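Local structure of bromodomain adjacent to zinc finger domain protein 2B (Homo sapiens, 4QF3) at residues D16-L20 with C31-C35. The protein probably reads the tail of histone H3 through its zinc-binding PHD finger, as a chromatin-associated protein that also carries a bromodomain. Coordinates in Å, arbitrary orientation, origin at the centre of the assembly. Numbering follows the deposited sequence.
Sequences DNEEL and CHTYC. With ZN (zinc ion), chain C.
A zinc-bound imidazole bridges metal and backbone: His32 coordinates the zinc ion through ND1 (2.1 Å), while the other ring nitrogen, NE2, donates a nearly linear hydrogen bond to Asp16 O (2.8 Å, 170° at the hydrogen). The m rotamer of His32 (chi2 113°) sets the ring so that the carbonyl oxygens of Asp16, Asn17 and Leu20 all lie at its edge, near its plane. Asn17 has positive phi and psi (52/54) and opens a type I beta turn to Leu20 (Glu18 -59/-34, Glu19 -63/-27), closed by Leu20 N to Asn17 O (2.9 Å), just before strand 21-23. Segment 31-35 runs extended through His32, then makes a second beta turn, with Cys35 N bonded to His32 O (3.0 Å). The CA atoms of Leu20 and His32 are the nearest pair, 5.3 Å apart; Leu20 O accepts Thr33 N (2.9 Å) and a CA-H...O contact from His32 CA (3.2 Å), next to the antiparallel pair 21-23/30-32. Tyr34, chi1 p, turns its ring edge to Leu20, CE2 lying 3.9 Å from Leu20 CD1. Its OH lies 3.1 Å from Asn17 OD1 and shares a water with Asp16 OD1, 2.8 Å from each oxygen; the water donates to Asp16. Cys35 SG binds the zinc at 2.3 Å, and Cys9 and Cys12 complete this three-cysteine, one-histidine site, one of two in the cross-brace of a PHD finger. With NE2 protonated and hydrogen-bonded to Asp16 O, His32 is consistent with a neutral imidazole ligand held at both nitrogens.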
ATOM      1  N   ASP A  16      -8.578  -5.036   6.006  1.00 25.10           N
ATOM      2  CA  ASP A  16      -8.339  -6.457   6.184  1.00 26.55           C
ATOM      3  C   ASP A  16      -7.101  -6.958   5.424  1.00 26.34           C
ATOM      4  O   ASP A  16      -6.456  -6.190   4.692  1.00 24.02           O
ATOM      5  CB  ASP A  16      -9.601  -7.263   5.775  1.00 35.14           C
ATOM      6  CG  ASP A  16      -9.979  -7.116   4.294  1.00 39.28           C
ATOM      7  OD1 ASP A  16      -9.481  -6.227   3.569  1.00 30.10           O
ATOM      8  OD2 ASP A  16     -10.825  -7.893   3.824  1.00 44.70           O
ATOM      9  N   ASN A  17      -6.800  -8.254   5.525  1.00 27.84           N
ATOM     10  CA  ASN A  17      -5.722  -8.858   4.759  1.00 30.12           C
ATOM     11  C   ASN A  17      -4.441  -8.067   4.938  1.00 24.47           C
ATOM     12  O   ASN A  17      -3.791  -7.663   3.960  1.00 23.16           O
ATOM     13  CB  ASN A  17      -6.054  -8.935   3.267  1.00 29.30           C
ATOM     14  CG  ASN A  17      -6.724 -10.232   2.865  1.00 42.17           C
ATOM     15  OD1 ASN A  17      -7.725 -10.225   2.134  1.00 36.67           O
ATOM     16  ND2 ASN A  17      -6.176 -11.348   3.315  1.00 34.86           N
ATOM     17  N   GLU A  18      -4.042  -7.867   6.182  1.00 27.42           N
ATOM     18  CA  GLU A  18      -2.929  -7.005   6.485  1.00 26.28           C
ATOM     19  C   GLU A  18      -1.613  -7.402   5.831  1.00 21.97           C
ATOM     20  O   GLU A  18      -0.864  -6.524   5.430  1.00 24.76           O
ATOM     21  CB  GLU A  18      -2.805  -6.847   8.011  1.00 34.52           C
ATOM     22  CG  GLU A  18      -3.865  -5.894   8.557  1.00 57.72           C
ATOM     23  CD  GLU A  18      -4.504  -6.365   9.848  1.00 84.03           C
ATOM     24  OE1 GLU A  18      -3.761  -6.634  10.817  1.00 91.41           O
ATOM     25  OE2 GLU A  18      -5.753  -6.448   9.890  1.00 56.23           O
ATOM     26  N   GLU A  19      -1.349  -8.698   5.665  1.00 24.67           N
ATOM     27  CA  GLU A  19      -0.101  -9.156   5.031  1.00 26.79           C
ATOM     28  C   GLU A  19      -0.016  -8.678   3.579  1.00 26.44           C
ATOM     29  O   GLU A  19       1.074  -8.468   3.027  1.00 27.26           O
ATOM     30  CB  GLU A  19      -0.013 -10.690   5.074  1.00 34.69           C
ATOM     31  CG  GLU A  19       1.156 -11.279   4.293  1.00 38.32           C
ATOM     32  CD  GLU A  19       1.522 -12.682   4.776  1.00 34.12           C
ATOM     33  OE1 GLU A  19       2.025 -12.758   5.914  1.00 44.62           O
ATOM     34  OE2 GLU A  19       1.284 -13.657   4.035  1.00 56.79           O
ATOM     35  N   LEU A  20      -1.190  -8.479   2.971  1.00 25.43           N
ATOM     36  CA  LEU A  20      -1.294  -8.088   1.571  1.00 20.09           C
ATOM     37  C   LEU A  20      -1.588  -6.587   1.405  1.00 17.66           C
ATOM     38  O   LEU A  20      -1.628  -6.080   0.268  1.00 18.81           O
ATOM     39  CB  LEU A  20      -2.388  -8.898   0.867  1.00 20.82           C
ATOM     40  CG  LEU A  20      -2.148 -10.429   0.866  1.00 23.84           C
ATOM     41  CD1 LEU A  20      -3.358 -11.119   0.243  1.00 24.74           C
ATOM     42  CD2 LEU A  20      -0.854 -10.836   0.176  1.00 26.06           C
ATOM     43  N   CYS A  31      -2.358   0.010   0.021  1.00 17.72           N
ATOM     44  CA  CYS A  31      -3.105  -0.572  -1.058  1.00 17.46           C
ATOM     45  C   CYS A  31      -2.860  -2.064  -1.098  1.00 18.24           C
ATOM     46  O   CYS A  31      -1.705  -2.513  -1.054  1.00 16.24           O
ATOM     47  CB  CYS A  31      -2.717   0.070  -2.383  1.00 20.23           C
ATOM     48  SG  CYS A  31      -3.774  -0.323  -3.802  1.00 21.53           S
ATOM     49  N   HIS A  32      -3.919  -2.853  -1.217  1.00 16.22           N
ATOM     50  CA  HIS A  32      -3.719  -4.313  -1.327  1.00 17.13           C
ATOM     51  C   HIS A  32      -3.069  -4.731  -2.635  1.00 15.49           C
ATOM     52  O   HIS A  32      -3.321  -4.137  -3.668  1.00 16.01           O
ATOM     53  CB  HIS A  32      -5.066  -5.028  -1.314  1.00 18.62           C
ATOM     54  CG  HIS A  32      -5.781  -4.957   0.014  1.00 17.15           C
ATOM     55  ND1 HIS A  32      -6.960  -4.262   0.199  1.00 21.96           N
ATOM     56  CD2 HIS A  32      -5.460  -5.495   1.216  1.00 21.37           C
ATOM     57  CE1 HIS A  32      -7.360  -4.420   1.454  1.00 16.20           C
ATOM     58  NE2 HIS A  32      -6.466  -5.161   2.091  1.00 19.41           N
ATOM     59  N   THR A  33      -2.255  -5.779  -2.554  1.00 16.78           N
ATOM     60  CA  THR A  33      -1.657  -6.330  -3.747  1.00 19.15           C
ATOM     61  C   THR A  33      -2.719  -6.534  -4.848  1.00 17.03           C
ATOM     62  O   THR A  33      -2.520  -6.186  -6.038  1.00 18.88           O
ATOM     63  CB  THR A  33      -1.027  -7.685  -3.368  1.00 19.54           C
ATOM     64  OG1 THR A  33      -1.995  -8.475  -2.664  1.00 20.19           O
ATOM     65  CG2 THR A  33       0.248  -7.552  -2.575  1.00 19.84           C
ATOM     66  N   TYR A  34      -3.888  -7.086  -4.481  1.00 18.09           N
ATOM     67  CA  TYR A  34      -4.916  -7.494  -5.427  1.00 16.42           C
ATOM     68  C   TYR A  34      -5.852  -6.378  -5.836  1.00 18.47           C
ATOM     69  O   TYR A  34      -6.719  -6.569  -6.679  1.00 21.07           O
ATOM     70  CB  TYR A  34      -5.717  -8.669  -4.830  1.00 19.70           C
ATOM     71  CG  TYR A  34      -6.270  -8.401  -3.433  1.00 18.67           C
ATOM     72  CD1 TYR A  34      -7.386  -7.582  -3.236  1.00 18.90           C
ATOM     73  CD2 TYR A  34      -5.672  -8.931  -2.324  1.00 18.76           C
ATOM     74  CE1 TYR A  34      -7.883  -7.350  -1.975  1.00 20.13           C
ATOM     75  CE2 TYR A  34      -6.178  -8.732  -1.058  1.00 19.57           C
ATOM     76  CZ  TYR A  34      -7.286  -7.910  -0.892  1.00 22.46           C
ATOM     77  OH  TYR A  34      -7.747  -7.682   0.415  1.00 24.24           O
ATOM     78  N   CYS A  35      -5.666  -5.208  -5.219  1.00 17.96           N
ATOM     79  CA  CYS A  35      -6.412  -3.984  -5.553  1.00 20.68           C
ATOM     80  C   CYS A  35      -5.630  -3.087  -6.506  1.00 18.94           C
ATOM     81  O   CYS A  35      -6.241  -2.281  -7.202  1.00 21.03           O
ATOM     82  CB  CYS A  35      -6.804  -3.158  -4.310  1.00 20.35           C
ATOM     83  SG  CYS A  35      -8.082  -3.988  -3.337  1.00 21.42           S
TER
HETATM   84 ZN    ZN C2001      -8.000  -3.073  -1.251  1.00 20.58          ZN
HETATM   85  O   HOH W   1     -10.074  -6.159   0.802  1.00 30.40           O